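Side-chain contacts in putative glutathionylspermidine synthase (Methylobacillus flagellatus, PDB 3N6X), which is of unproven function but, as a putative glutathionylspermidine synthase of the circularly permuted ATP-grasp type, probably joins an acid to an amine using ATP: residues His103-Tyr106 with Ile111-Ala114; His107-Ile112 with Ser120-Ala125; Lys96-Phe101 with Asp162-Pro167; Ala114-Ser119 with Ile331-Gly336. All coordinates share one frame; numbering follows the deposited sequence.

Contact 1 (His103-Tyr106 with Ile111-Ala114)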
loop_
_atom_site.group_PDB
_atom_site.type_symbol
_atom_site.label_atom_id
_atom_site.label_comp_id
_atom_site.label_asym_id
_atom_site.label_seq_id
_atom_site.Cartn_x
_atom_site.Cartn_y
_atom_site.Cartn_z
ATOM N N HIS A 103 15.187 6.840 -10.867
ATOM C CA HIS A 103 16.218 7.796 -11.245
ATOM C C HIS A 103 16.952 7.292 -12.508
ATOM O O HIS A 103 17.225 8.073 -13.418
ATOM C CB HIS A 103 17.217 8.013 -10.092
ATOM C CG HIS A 103 18.356 8.894 -10.471
ATOM N ND1 HIS A 103 18.250 10.275 -10.413
ATOM C CD2 HIS A 103 19.558 8.571 -11.007
ATOM C CE1 HIS A 103 19.398 10.747 -10.877
ATOM N NE2 HIS A 103 20.221 9.761 -11.244
ATOM N N ASP A 104 17.255 5.992 -12.563
ATOM C CA ASP A 104 17.967 5.414 -13.704
ATOM C C ASP A 104 17.167 5.489 -15.031
ATOM O O ASP A 104 17.723 5.961 -16.026
ATOM C CB ASP A 104 18.410 3.979 -13.395
ATOM C CG ASP A 104 19.420 3.394 -14.364
ATOM O OD1 ASP A 104 20.220 4.163 -14.921
ATOM O OD2 ASP A 104 19.469 2.168 -14.487
ATOM N N VAL A 105 15.846 5.080 -15.040
ATOM C CA VAL A 105 15.029 5.123 -16.281
ATOM C C VAL A 105 14.883 6.496 -16.883
ATOM O O VAL A 105 14.617 6.609 -18.091
ATOM C CB VAL A 105 13.646 4.429 -16.204
ATOM C CG1 VAL A 105 13.782 2.942 -16.264
ATOM C CG2 VAL A 105 12.832 4.883 -14.994
ATOM N N TYR A 106 14.910 7.538 -16.035
ATOM C CA TYR A 106 14.735 8.915 -16.498
ATOM C C TYR A 106 16.081 9.629 -16.650
ATOM O O TYR A 106 16.116 10.833 -16.906
ATOM C CB TYR A 106 13.783 9.675 -15.564
ATOM C CG TYR A 106 12.368 9.142 -15.612
ATOM C CD1 TYR A 106 11.658 9.109 -16.807
ATOM C CD2 TYR A 106 11.720 8.715 -14.454
ATOM C CE1 TYR A 106 10.351 8.629 -16.858
ATOM C CE2 TYR A 106 10.407 8.238 -14.493
ATOM C CZ TYR A 106 9.729 8.193 -15.701
ATOM O OH TYR A 106 8.447 7.717 -15.770
ATOM N N ILE A 111 20.483 0.214 -16.357
ATOM C CA ILE A 111 19.900 -1.129 -16.229
ATOM C C ILE A 111 19.397 -1.678 -17.581
ATOM O O ILE A 111 19.338 -2.891 -17.758
ATOM C CB ILE A 111 18.812 -1.188 -15.108
ATOM C CG1 ILE A 111 18.555 -2.661 -14.656
ATOM C CG2 ILE A 111 17.500 -0.463 -15.547
ATOM C CD1 ILE A 111 17.925 -2.861 -13.243
ATOM N N ILE A 112 19.003 -0.781 -18.517
ATOM C CA ILE A 112 18.556 -1.188 -19.858
ATOM C C ILE A 112 19.795 -1.512 -20.724
ATOM O O ILE A 112 19.841 -2.571 -21.352
ATOM C CB ILE A 112 17.616 -0.133 -20.520
ATOM C CG1 ILE A 112 16.330 0.093 -19.653
ATOM C CG2 ILE A 112 17.243 -0.568 -21.953
ATOM C CD1 ILE A 112 15.392 1.284 -20.123
ATOM N N LYS A 113 20.833 -0.638 -20.664
ATOM C CA LYS A 113 22.092 -0.833 -21.388
ATOM C C LYS A 113 22.807 -2.114 -20.938
ATOM O O LYS A 113 23.503 -2.730 -21.746
ATOM C CB LYS A 113 23.022 0.390 -21.221
ATOM C CG LYS A 113 22.425 1.676 -21.784
ATOM C CD LYS A 113 23.249 2.905 -21.417
ATOM C CE LYS A 113 22.759 4.133 -22.150
ATOM N NZ LYS A 113 23.411 5.372 -21.647
ATOM N N ALA A 114 22.636 -2.515 -19.643
ATOM C CA ALA A 114 23.227 -3.741 -19.097
ATOM C C ALA A 114 22.414 -5.007 -19.492
ATOM O O ALA A 114 22.814 -6.129 -19.151
ATOM C CB ALA A 114 23.362 -3.643 -17.580
#
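D104 and I111 meet across a tight turn between two consecutive helices, 81-105 and 110-113. The long helix 81-105 ends here, the chain turns, and the short helix 110-113 begins. D104, in the last turn of helix 81-105, makes the main contact. Its CG lies anti to the backbone N (chi1 -167°), which sends the carboxylate away from its own helix and toward the start of the next. OD2 accepts the backbone N-H of I111, with D104 OD2 to I111 N at 2.9 Å. The bond is fairly straight, 156° at the hydrogen. It arrives on the syn side of the oxygen and lies only 15° out of the carboxylate plane. The other oxygen, OD1, takes the backbone N-H of E110, the residue just before. One carboxylate thus receives two successive N-H groups from the first turn of helix 110-113. OD2 also has the hydroxyl of Y334 from helix 327-335 as a partner. With an alanine here, the N-H groups of E110 and I111 and the Y334 hydroxyl would probably be left without the carboxylate that holds them. V105 follows and adds a loose apolar touch, V105 CG1 reaching I112 CD1 at 4.5 Å. At Y106 the backbone leaves helical geometry and the turn starts. The side chain of I111 stays close to the bond made by its own N-H: the I111 CG2 methyl lies 3.5 Å from D104 OD2.

Contact 2 (His107-Ile112 with Ser120-Ala125)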
loop_
_atom_site.group_PDB
_atom_site.type_symbol
_atom_site.label_atom_id
_atom_site.label_comp_id
_atom_site.label_asym_id
_atom_site.label_seq_id
_atom_site.Cartn_x
_atom_site.Cartn_y
_atom_site.Cartn_z
ATOM N N HIS A 107 17.193 8.874 -16.531
ATOM C CA HIS A 107 18.530 9.430 -16.694
ATOM C C HIS A 107 19.379 8.611 -17.660
ATOM O O HIS A 107 19.054 8.589 -18.836
ATOM C CB HIS A 107 19.214 9.717 -15.332
ATOM C CG HIS A 107 18.590 10.880 -14.608
ATOM N ND1 HIS A 107 17.500 10.708 -13.755
ATOM C CD2 HIS A 107 18.850 12.206 -14.714
ATOM C CE1 HIS A 107 17.175 11.922 -13.338
ATOM N NE2 HIS A 107 17.945 12.858 -13.894
ATOM N N ASP A 108 20.435 7.922 -17.188
ATOM C CA ASP A 108 21.333 7.172 -18.073
ATOM C C ASP A 108 20.828 5.807 -18.514
ATOM O O ASP A 108 21.414 5.209 -19.418
ATOM C CB ASP A 108 22.749 7.080 -17.485
ATOM C CG ASP A 108 23.441 8.443 -17.354
ATOM O OD1 ASP A 108 23.086 9.371 -18.124
ATOM O OD2 ASP A 108 24.345 8.568 -16.501
ATOM N N GLN A 109 19.733 5.313 -17.898
ATOM C CA GLN A 109 19.136 4.006 -18.235
ATOM C C GLN A 109 20.177 2.882 -18.246
ATOM O O GLN A 109 20.180 2.045 -19.148
ATOM C CB GLN A 109 18.343 4.079 -19.553
ATOM C CG GLN A 109 17.229 5.126 -19.500
ATOM C CD GLN A 109 16.467 5.280 -20.791
ATOM O OE1 GLN A 109 16.958 4.974 -21.873
ATOM N NE2 GLN A 109 15.257 5.818 -20.704
ATOM N N GLU A 110 21.067 2.876 -17.223
ATOM C CA GLU A 110 22.149 1.901 -17.076
ATOM C C GLU A 110 21.642 0.454 -17.031
ATOM O O GLU A 110 22.295 -0.433 -17.586
ATOM C CB GLU A 110 23.013 2.205 -15.829
ATOM C CG GLU A 110 23.837 3.490 -15.913
ATOM C CD GLU A 110 24.836 3.640 -17.058
ATOM O OE1 GLU A 110 25.200 2.617 -17.687
ATOM O OE2 GLU A 110 25.282 4.787 -17.298
ATOM N N ILE A 111 20.483 0.214 -16.357
ATOM C CA ILE A 111 19.900 -1.129 -16.229
ATOM C C ILE A 111 19.397 -1.678 -17.581
ATOM O O ILE A 111 19.338 -2.891 -17.758
ATOM C CB ILE A 111 18.812 -1.188 -15.108
ATOM C CG1 ILE A 111 18.555 -2.661 -14.656
ATOM C CG2 ILE A 111 17.500 -0.463 -15.547
ATOM C CD1 ILE A 111 17.925 -2.861 -13.243
ATOM N N ILE A 112 19.003 -0.781 -18.517
ATOM C CA ILE A 112 18.556 -1.188 -19.858
ATOM C C ILE A 112 19.795 -1.512 -20.724
ATOM O O ILE A 112 19.841 -2.571 -21.352
ATOM C CB ILE A 112 17.616 -0.133 -20.520
ATOM C CG1 ILE A 112 16.330 0.093 -19.653
ATOM C CG2 ILE A 112 17.243 -0.568 -21.953
ATOM C CD1 ILE A 112 15.392 1.284 -20.123
ATOM N N SER A 120 11.642 -2.708 -23.933
ATOM C CA SER A 120 10.185 -2.694 -24.116
ATOM C C SER A 120 9.477 -1.936 -22.995
ATOM O O SER A 120 8.358 -1.459 -23.193
ATOM C CB SER A 120 9.637 -4.112 -24.236
ATOM O OG SER A 120 10.046 -4.929 -23.154
ATOM N N ILE A 121 10.164 -1.754 -21.838
ATOM C CA ILE A 121 9.650 -0.962 -20.709
ATOM C C ILE A 121 9.306 0.479 -21.160
ATOM O O ILE A 121 8.424 1.109 -20.589
ATOM C CB ILE A 121 10.655 -0.984 -19.499
ATOM C CG1 ILE A 121 9.976 -0.549 -18.201
ATOM C CG2 ILE A 121 11.921 -0.141 -19.776
ATOM C CD1 ILE A 121 10.431 -1.271 -17.030
ATOM N N LEU A 122 9.998 0.972 -22.196
ATOM C CA LEU A 122 9.796 2.319 -22.737
ATOM C C LEU A 122 8.487 2.440 -23.543
ATOM O O LEU A 122 8.103 3.547 -23.919
ATOM C CB LEU A 122 11.017 2.759 -23.571
ATOM C CG LEU A 122 12.373 2.682 -22.861
ATOM C CD1 LEU A 122 13.494 3.145 -23.774
ATOM C CD2 LEU A 122 12.375 3.498 -21.580
ATOM N N ALA A 123 7.794 1.297 -23.782
ATOM C CA ALA A 123 6.479 1.274 -24.442
ATOM C C ALA A 123 5.369 1.474 -23.399
ATOM O O ALA A 123 4.218 1.719 -23.761
ATOM C CB ALA A 123 6.273 -0.051 -25.178
ATOM N N ASN A 124 5.723 1.387 -22.101
ATOM C CA ASN A 124 4.777 1.545 -21.007
ATOM C C ASN A 124 4.220 2.959 -20.948
ATOM O O ASN A 124 4.984 3.928 -20.978
ATOM C CB ASN A 124 5.417 1.160 -19.680
ATOM C CG ASN A 124 4.420 0.733 -18.646
ATOM O OD1 ASN A 124 3.493 1.473 -18.289
ATOM N ND2 ASN A 124 4.582 -0.476 -18.149
ATOM N N ALA A 125 2.875 3.073 -20.863
ATOM C CA ALA A 125 2.149 4.354 -20.807
ATOM C C ALA A 125 2.477 5.113 -19.544
ATOM O O ALA A 125 2.345 6.340 -19.506
ATOM C CB ALA A 125 0.652 4.104 -20.875
#
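I112 of the short helix 110-113 meets I121 and L122 through its CD1 methyl. These two partners lie on a 3-10 turn in the following loop. The apolar contacts come first. I112 carries CG1 anti to the carbonyl carbon (chi1 -60°), and chi2 of 172° stretches the branch so that its last methyl, CD1, does all the touching. I112 CD1 meets I121 CG2 at 3.8 Å and L122 CD2 at 4.0 Å. Both residues cross the I112 side chain at a slant, and each offers one methyl. The second kind of contact is between a polar group and a methyl. Q109 and L122 approach from opposite directions, and Q109 NE2 ends 3.8 Å from L122 CD2. This is packing only. The amide nitrogen has its polar partner elsewhere, as it donates to the backbone O of V105 at the end of helix 81-105. Backbone bonds shape the 3-10 turn. A123 N bonds to S120 O at 2.9 Å and N124 N to I121 O at 3.1 Å, which keeps I121 and L122 on one tight turn. Q109 sits at the N-cap position of helix 110-113. The chemistry implies a small apolar patch, partly buried, that packs the loop after helix 110-113 back on that helix. L122 lies on its exposed side, where CD2 touches both the I112 methyl and an amide already committed to the V105 carbonyl.

Contact 3 (Lys96-Phe101 with Asp162-Pro167). With SO4 (sulfate ion), chain B.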
loop_
_atom_site.group_PDB
_atom_site.type_symbol
_atom_site.label_atom_id
_atom_site.label_comp_id
_atom_site.label_asym_id
_atom_site.label_seq_id
_atom_site.Cartn_x
_atom_site.Cartn_y
_atom_site.Cartn_z
ATOM N N LYS A 96 14.357 1.344 -1.764
ATOM C CA LYS A 96 15.584 2.028 -2.222
ATOM C C LYS A 96 15.892 1.667 -3.663
ATOM O O LYS A 96 16.167 2.551 -4.461
ATOM C CB LYS A 96 16.790 1.720 -1.320
ATOM C CG LYS A 96 16.772 2.492 -0.002
ATOM C CD LYS A 96 17.873 1.998 0.945
ATOM C CE LYS A 96 18.121 2.958 2.087
ATOM N NZ LYS A 96 19.105 2.408 3.061
ATOM N N ALA A 97 15.781 0.383 -4.013
ATOM C CA ALA A 97 16.045 -0.102 -5.379
ATOM C C ALA A 97 15.006 0.446 -6.374
ATOM O O ALA A 97 15.368 0.821 -7.481
ATOM C CB ALA A 97 16.047 -1.622 -5.404
ATOM N N LEU A 98 13.733 0.562 -5.945
ATOM C CA LEU A 98 12.655 1.122 -6.774
ATOM C C LEU A 98 12.900 2.607 -7.091
ATOM O O LEU A 98 12.732 3.018 -8.244
ATOM C CB LEU A 98 11.282 0.911 -6.112
ATOM C CG LEU A 98 10.686 -0.520 -6.252
ATOM C CD1 LEU A 98 9.566 -0.752 -5.236
ATOM C CD2 LEU A 98 10.154 -0.771 -7.675
ATOM N N ASN A 99 13.383 3.388 -6.090
ATOM C CA ASN A 99 13.735 4.807 -6.270
ATOM C C ASN A 99 14.980 4.980 -7.123
ATOM O O ASN A 99 15.048 5.911 -7.911
ATOM C CB ASN A 99 13.900 5.520 -4.913
ATOM C CG ASN A 99 12.601 6.105 -4.402
ATOM O OD1 ASN A 99 11.859 6.774 -5.135
ATOM N ND2 ASN A 99 12.264 5.816 -3.154
HETATM N N MSE A 100 15.965 4.087 -6.972
HETATM C CA MSE A 100 17.172 4.129 -7.793
HETATM C C MSE A 100 16.863 3.709 -9.244
HETATM O O MSE A 100 17.411 4.289 -10.181
HETATM C CB MSE A 100 18.263 3.266 -7.184
HETATM C CG MSE A 100 18.780 3.834 -5.881
HETATM SE SE MSE A 100 20.078 2.695 -5.056
HETATM C CE MSE A 100 21.589 3.227 -6.158
ATOM N N PHE A 101 15.919 2.767 -9.417
ATOM C CA PHE A 101 15.440 2.352 -10.737
ATOM C C PHE A 101 14.787 3.533 -11.454
ATOM O O PHE A 101 15.104 3.791 -12.614
ATOM C CB PHE A 101 14.442 1.180 -10.622
ATOM C CG PHE A 101 13.682 0.917 -11.900
ATOM C CD1 PHE A 101 14.321 0.363 -13.009
ATOM C CD2 PHE A 101 12.338 1.253 -12.010
ATOM C CE1 PHE A 101 13.629 0.155 -14.206
ATOM C CE2 PHE A 101 11.645 1.058 -13.212
ATOM C CZ PHE A 101 12.291 0.496 -14.301
ATOM N N ASP A 162 3.630 -3.576 -5.411
ATOM C CA ASP A 162 4.183 -2.300 -4.952
ATOM C C ASP A 162 3.156 -1.183 -5.257
ATOM O O ASP A 162 2.426 -1.292 -6.236
ATOM C CB ASP A 162 5.535 -2.017 -5.649
ATOM C CG ASP A 162 6.599 -3.086 -5.395
ATOM O OD1 ASP A 162 7.037 -3.225 -4.229
ATOM O OD2 ASP A 162 7.014 -3.761 -6.370
ATOM N N ASN A 163 3.056 -0.153 -4.390
ATOM C CA ASN A 163 2.108 0.973 -4.589
ATOM C C ASN A 163 2.855 2.284 -4.473
ATOM O O ASN A 163 3.145 2.725 -3.361
ATOM C CB ASN A 163 0.956 0.917 -3.573
ATOM C CG ASN A 163 0.205 -0.381 -3.583
ATOM O OD1 ASN A 163 -0.683 -0.608 -4.412
ATOM N ND2 ASN A 163 0.560 -1.273 -2.666
ATOM N N LEU A 164 3.192 2.899 -5.624
ATOM C CA LEU A 164 4.065 4.069 -5.679
ATOM C C LEU A 164 3.418 5.318 -6.286
ATOM O O LEU A 164 4.116 6.315 -6.507
ATOM C CB LEU A 164 5.353 3.716 -6.489
ATOM C CG LEU A 164 6.027 2.362 -6.214
ATOM C CD1 LEU A 164 7.056 2.061 -7.273
ATOM C CD2 LEU A 164 6.683 2.339 -4.862
ATOM N N ARG A 165 2.130 5.254 -6.627
ATOM C CA ARG A 165 1.446 6.372 -7.288
ATOM C C ARG A 165 0.866 7.365 -6.262
ATOM O O ARG A 165 1.457 8.435 -6.047
ATOM C CB ARG A 165 0.387 5.849 -8.288
ATOM C CG ARG A 165 1.042 5.137 -9.481
ATOM C CD ARG A 165 0.095 4.256 -10.251
ATOM N NE ARG A 165 0.824 3.220 -10.977
ATOM C CZ ARG A 165 0.392 2.636 -12.088
ATOM N NH1 ARG A 165 -0.769 2.988 -12.623
ATOM N NH2 ARG A 165 1.126 1.707 -12.682
ATOM N N THR A 166 -0.256 7.002 -5.608
ATOM C CA THR A 166 -0.859 7.786 -4.501
ATOM C C THR A 166 -1.259 6.767 -3.384
ATOM O O THR A 166 -2.465 6.572 -3.142
ATOM C CB THR A 166 -2.103 8.613 -5.003
ATOM O OG1 THR A 166 -3.061 7.714 -5.574
ATOM C CG2 THR A 166 -1.730 9.712 -6.014
ATOM N N PRO A 167 -0.276 5.972 -2.824
ATOM C CA PRO A 167 -0.646 4.915 -1.852
ATOM C C PRO A 167 -1.577 5.385 -0.740
ATOM O O PRO A 167 -1.433 6.507 -0.227
ATOM C CB PRO A 167 0.710 4.426 -1.316
ATOM C CG PRO A 167 1.684 5.473 -1.710
ATOM C CD PRO A 167 1.187 6.039 -2.992
HETATM S S SO4 B . -1.253 3.456 -5.590
HETATM O O1 SO4 B . -1.502 2.753 -4.348
HETATM O O2 SO4 B . 0.173 3.556 -5.822
HETATM O O3 SO4 B . -1.890 2.731 -6.669
HETATM O O4 SO4 B . -1.834 4.767 -5.531
#
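L98 reaches from helix 81-105 toward D162, near the end of strand 157-163, and L164 just after it. Its two methyls go to different partners. CD1 meets the carboxylate of D162, while CD2 meets L164. The L98 and D162 side chains slant across each other. L98 CD1 is 3.7 Å from D162 OD1 and 4.1 Å from D162 OD2, with D162 CG between these values. The methyl therefore packs against the carboxylate as a whole, not against one oxygen. OD1 has its charge partner elsewhere, in a salt bridge with R94 NE. The other branch gives the apolar half of the contact: L98 CD2 lies 4.2 Å from L164 CD1. A318 of helix 316-319 packs on both leucines. Beyond L164 the backbone turns round a sulfate, probably taken from the crystallisation liquor. R165 N donates to sulfate O2 at 2.7 Å. T166 N donates to sulfate O4, also at 2.7 Å, with an angle of 150° at the hydrogen. T166 places OG1 between its backbone N and carbonyl carbon (chi1 57°), and from there T166 OG1 donates to the same sulfate O4 at 3.2 Å. The R165 side chain turns elsewhere, its NE forming a salt bridge with D319. The chemistry thus falls into two layers. L98 joins the helix to both D162 and L164, and the loop that follows offers N-H groups to an anion. This is consistent with a place for a negatively charged ligand group, though the sulfate alone does not prove one.

Contact 4 (Ala114-Ser119 with Ile331-Gly336)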
loop_
_atom_site.group_PDB
_atom_site.type_symbol
_atom_site.label_atom_id
_atom_site.label_comp_id
_atom_site.label_asym_id
_atom_site.label_seq_id
_atom_site.Cartn_x
_atom_site.Cartn_y
_atom_site.Cartn_z
ATOM N N ALA A 114 22.636 -2.515 -19.643
ATOM C CA ALA A 114 23.227 -3.741 -19.097
ATOM C C ALA A 114 22.414 -5.007 -19.492
ATOM O O ALA A 114 22.814 -6.129 -19.151
ATOM C CB ALA A 114 23.362 -3.643 -17.580
ATOM N N GLY A 115 21.302 -4.806 -20.204
ATOM C CA GLY A 115 20.441 -5.883 -20.689
ATOM C C GLY A 115 19.536 -6.521 -19.645
ATOM O O GLY A 115 18.766 -7.434 -19.973
ATOM N N ILE A 116 19.586 -6.026 -18.388
ATOM C CA ILE A 116 18.796 -6.573 -17.272
ATOM C C ILE A 116 17.290 -6.277 -17.395
ATOM O O ILE A 116 16.464 -7.183 -17.221
ATOM C CB ILE A 116 19.414 -6.190 -15.902
ATOM C CG1 ILE A 116 20.755 -6.923 -15.705
ATOM C CG2 ILE A 116 18.446 -6.493 -14.746
ATOM C CD1 ILE A 116 21.793 -6.127 -15.090
ATOM N N VAL A 117 16.938 -5.039 -17.736
ATOM C CA VAL A 117 15.545 -4.680 -17.994
ATOM C C VAL A 117 15.410 -4.425 -19.489
ATOM O O VAL A 117 16.196 -3.662 -20.044
ATOM C CB VAL A 117 15.056 -3.467 -17.136
ATOM C CG1 VAL A 117 13.674 -2.990 -17.586
ATOM C CG2 VAL A 117 15.042 -3.816 -15.648
ATOM N N PRO A 118 14.487 -5.128 -20.186
ATOM C CA PRO A 118 14.333 -4.911 -21.642
ATOM C C PRO A 118 13.949 -3.480 -21.989
ATOM O O PRO A 118 13.322 -2.796 -21.177
ATOM C CB PRO A 118 13.194 -5.869 -22.026
ATOM C CG PRO A 118 13.109 -6.844 -20.925
ATOM C CD PRO A 118 13.520 -6.121 -19.686
ATOM N N SER A 119 14.252 -3.052 -23.226
ATOM C CA SER A 119 13.897 -1.710 -23.709
ATOM C C SER A 119 12.384 -1.578 -23.947
ATOM O O SER A 119 11.893 -0.473 -24.106
ATOM C CB SER A 119 14.668 -1.370 -24.985
ATOM O OG SER A 119 14.073 -1.965 -26.129
ATOM N N ILE A 331 17.282 -4.808 -7.157
ATOM C CA ILE A 331 17.987 -4.902 -5.871
ATOM C C ILE A 331 19.450 -5.364 -6.097
ATOM O O ILE A 331 20.369 -4.688 -5.657
ATOM C CB ILE A 331 17.217 -5.790 -4.840
ATOM C CG1 ILE A 331 15.867 -5.146 -4.441
ATOM C CG2 ILE A 331 18.084 -6.079 -3.594
ATOM C CD1 ILE A 331 14.790 -6.151 -3.966
ATOM N N ARG A 332 19.649 -6.432 -6.884
ATOM C CA ARG A 332 20.991 -6.934 -7.240
ATOM C C ARG A 332 21.790 -5.898 -8.012
ATOM O O ARG A 332 22.931 -5.642 -7.660
ATOM C CB ARG A 332 20.888 -8.240 -8.051
ATOM C CG ARG A 332 20.166 -9.343 -7.315
ATOM C CD ARG A 332 20.150 -10.632 -8.081
ATOM N NE ARG A 332 19.732 -11.733 -7.219
ATOM C CZ ARG A 332 18.551 -12.331 -7.289
ATOM N NH1 ARG A 332 17.688 -12.005 -8.244
ATOM N NH2 ARG A 332 18.237 -13.287 -6.433
ATOM N N PHE A 333 21.174 -5.253 -9.031
ATOM C CA PHE A 333 21.867 -4.264 -9.867
ATOM C C PHE A 333 22.248 -2.968 -9.109
ATOM O O PHE A 333 23.396 -2.543 -9.176
ATOM C CB PHE A 333 21.047 -3.950 -11.143
ATOM C CG PHE A 333 21.737 -3.028 -12.133
ATOM C CD1 PHE A 333 22.720 -3.514 -12.999
ATOM C CD2 PHE A 333 21.395 -1.678 -12.211
ATOM C CE1 PHE A 333 23.352 -2.664 -13.919
ATOM C CE2 PHE A 333 22.028 -0.832 -13.128
ATOM C CZ PHE A 333 23.006 -1.332 -13.975
ATOM N N TYR A 334 21.293 -2.336 -8.418
ATOM C CA TYR A 334 21.552 -1.053 -7.757
ATOM C C TYR A 334 22.225 -1.158 -6.436
ATOM O O TYR A 334 22.972 -0.248 -6.061
ATOM C CB TYR A 334 20.257 -0.220 -7.623
ATOM C CG TYR A 334 19.648 0.120 -8.966
ATOM C CD1 TYR A 334 20.297 0.978 -9.851
ATOM C CD2 TYR A 334 18.439 -0.438 -9.367
ATOM C CE1 TYR A 334 19.746 1.284 -11.095
ATOM C CE2 TYR A 334 17.908 -0.184 -10.624
ATOM C CZ TYR A 334 18.560 0.682 -11.485
ATOM O OH TYR A 334 18.005 0.959 -12.702
ATOM N N LEU A 335 21.894 -2.198 -5.661
ATOM C CA LEU A 335 22.392 -2.300 -4.297
ATOM C C LEU A 335 23.482 -3.347 -4.113
ATOM O O LEU A 335 24.107 -3.379 -3.055
ATOM C CB LEU A 335 21.228 -2.554 -3.326
ATOM C CG LEU A 335 20.099 -1.519 -3.345
ATOM C CD1 LEU A 335 18.893 -2.035 -2.591
ATOM C CD2 LEU A 335 20.558 -0.198 -2.742
ATOM N N GLY A 336 23.680 -4.209 -5.122
ATOM C CA GLY A 336 24.654 -5.296 -5.054
ATOM C C GLY A 336 24.337 -6.286 -3.951
ATOM O O GLY A 336 25.246 -6.857 -3.345
#
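F333 of helix 327-335 has the largest area buried here, and it meets I116 and A114 of the loop that follows helix 110-113. Its CG stands anti to the backbone N (chi1 -175°), which carries the ring out from the helix toward the loop. I116 is second in buried area. The I116 CD1 methyl comes close to the ring obliquely, 3.5 Å from F333 CD1 and 4.0 Å from F333 CE1. The two side chains cross at a slant. In I116, CG1 lies anti to the carbonyl carbon (chi1 -69°), and CD1 at its end is the atom that touches. A114 comes third. A114 CB rests 3.8 Å from F333 CE1, so CE1 is near both loop residues. The ring also has a neighbour within its own helix. F333 CD2 stands 3.5 Å above one face of the Y334 ring, offset toward its rim, while Y334 CE1 lies in plane at the F333 edge. I111 of helix 110-113 touches F333 as well and continues the apolar patch inward. The contact is wholly apolar and lies near the surface. Both backbones change course close by. G115 follows helix 110-113 with positive phi (77°), and G336 follows helix 327-335 in the same way. Such glycines are common where a helix ends. Two helices thus each finish in a positive-phi glycine, and the loop after one packs its aliphatic groups on the aromatic ring near the C-terminal end of the other.

Contacts 1, 2 and 4 form one cluster round helix 110-113. The centres of contacts 1 and 2 are about 6 Å apart, and those of contacts 1 and 4 about 8 Å. Contacts 1 and 2 share I111 and I112; contacts 1 and 4 share A114. A polar tie links contacts 1 and 4, with D104 OD2 and Y334 OH 2.6 Å apart. Contact 3 lies about 15 Å from each of the others, centre to centre, one to two turns earlier on helix 81-105. F101 bridges the gap: F101 CZ is 3.7 Å from I121 CD1 of contact 2. M100, a selenomethionine, links contacts 3 and 4: M100 SE is 3.7 Å from L335 CD2. The sulfate, probably from the crystallisation liquor, is bound by the loop of contact 3 and may mark an anion site.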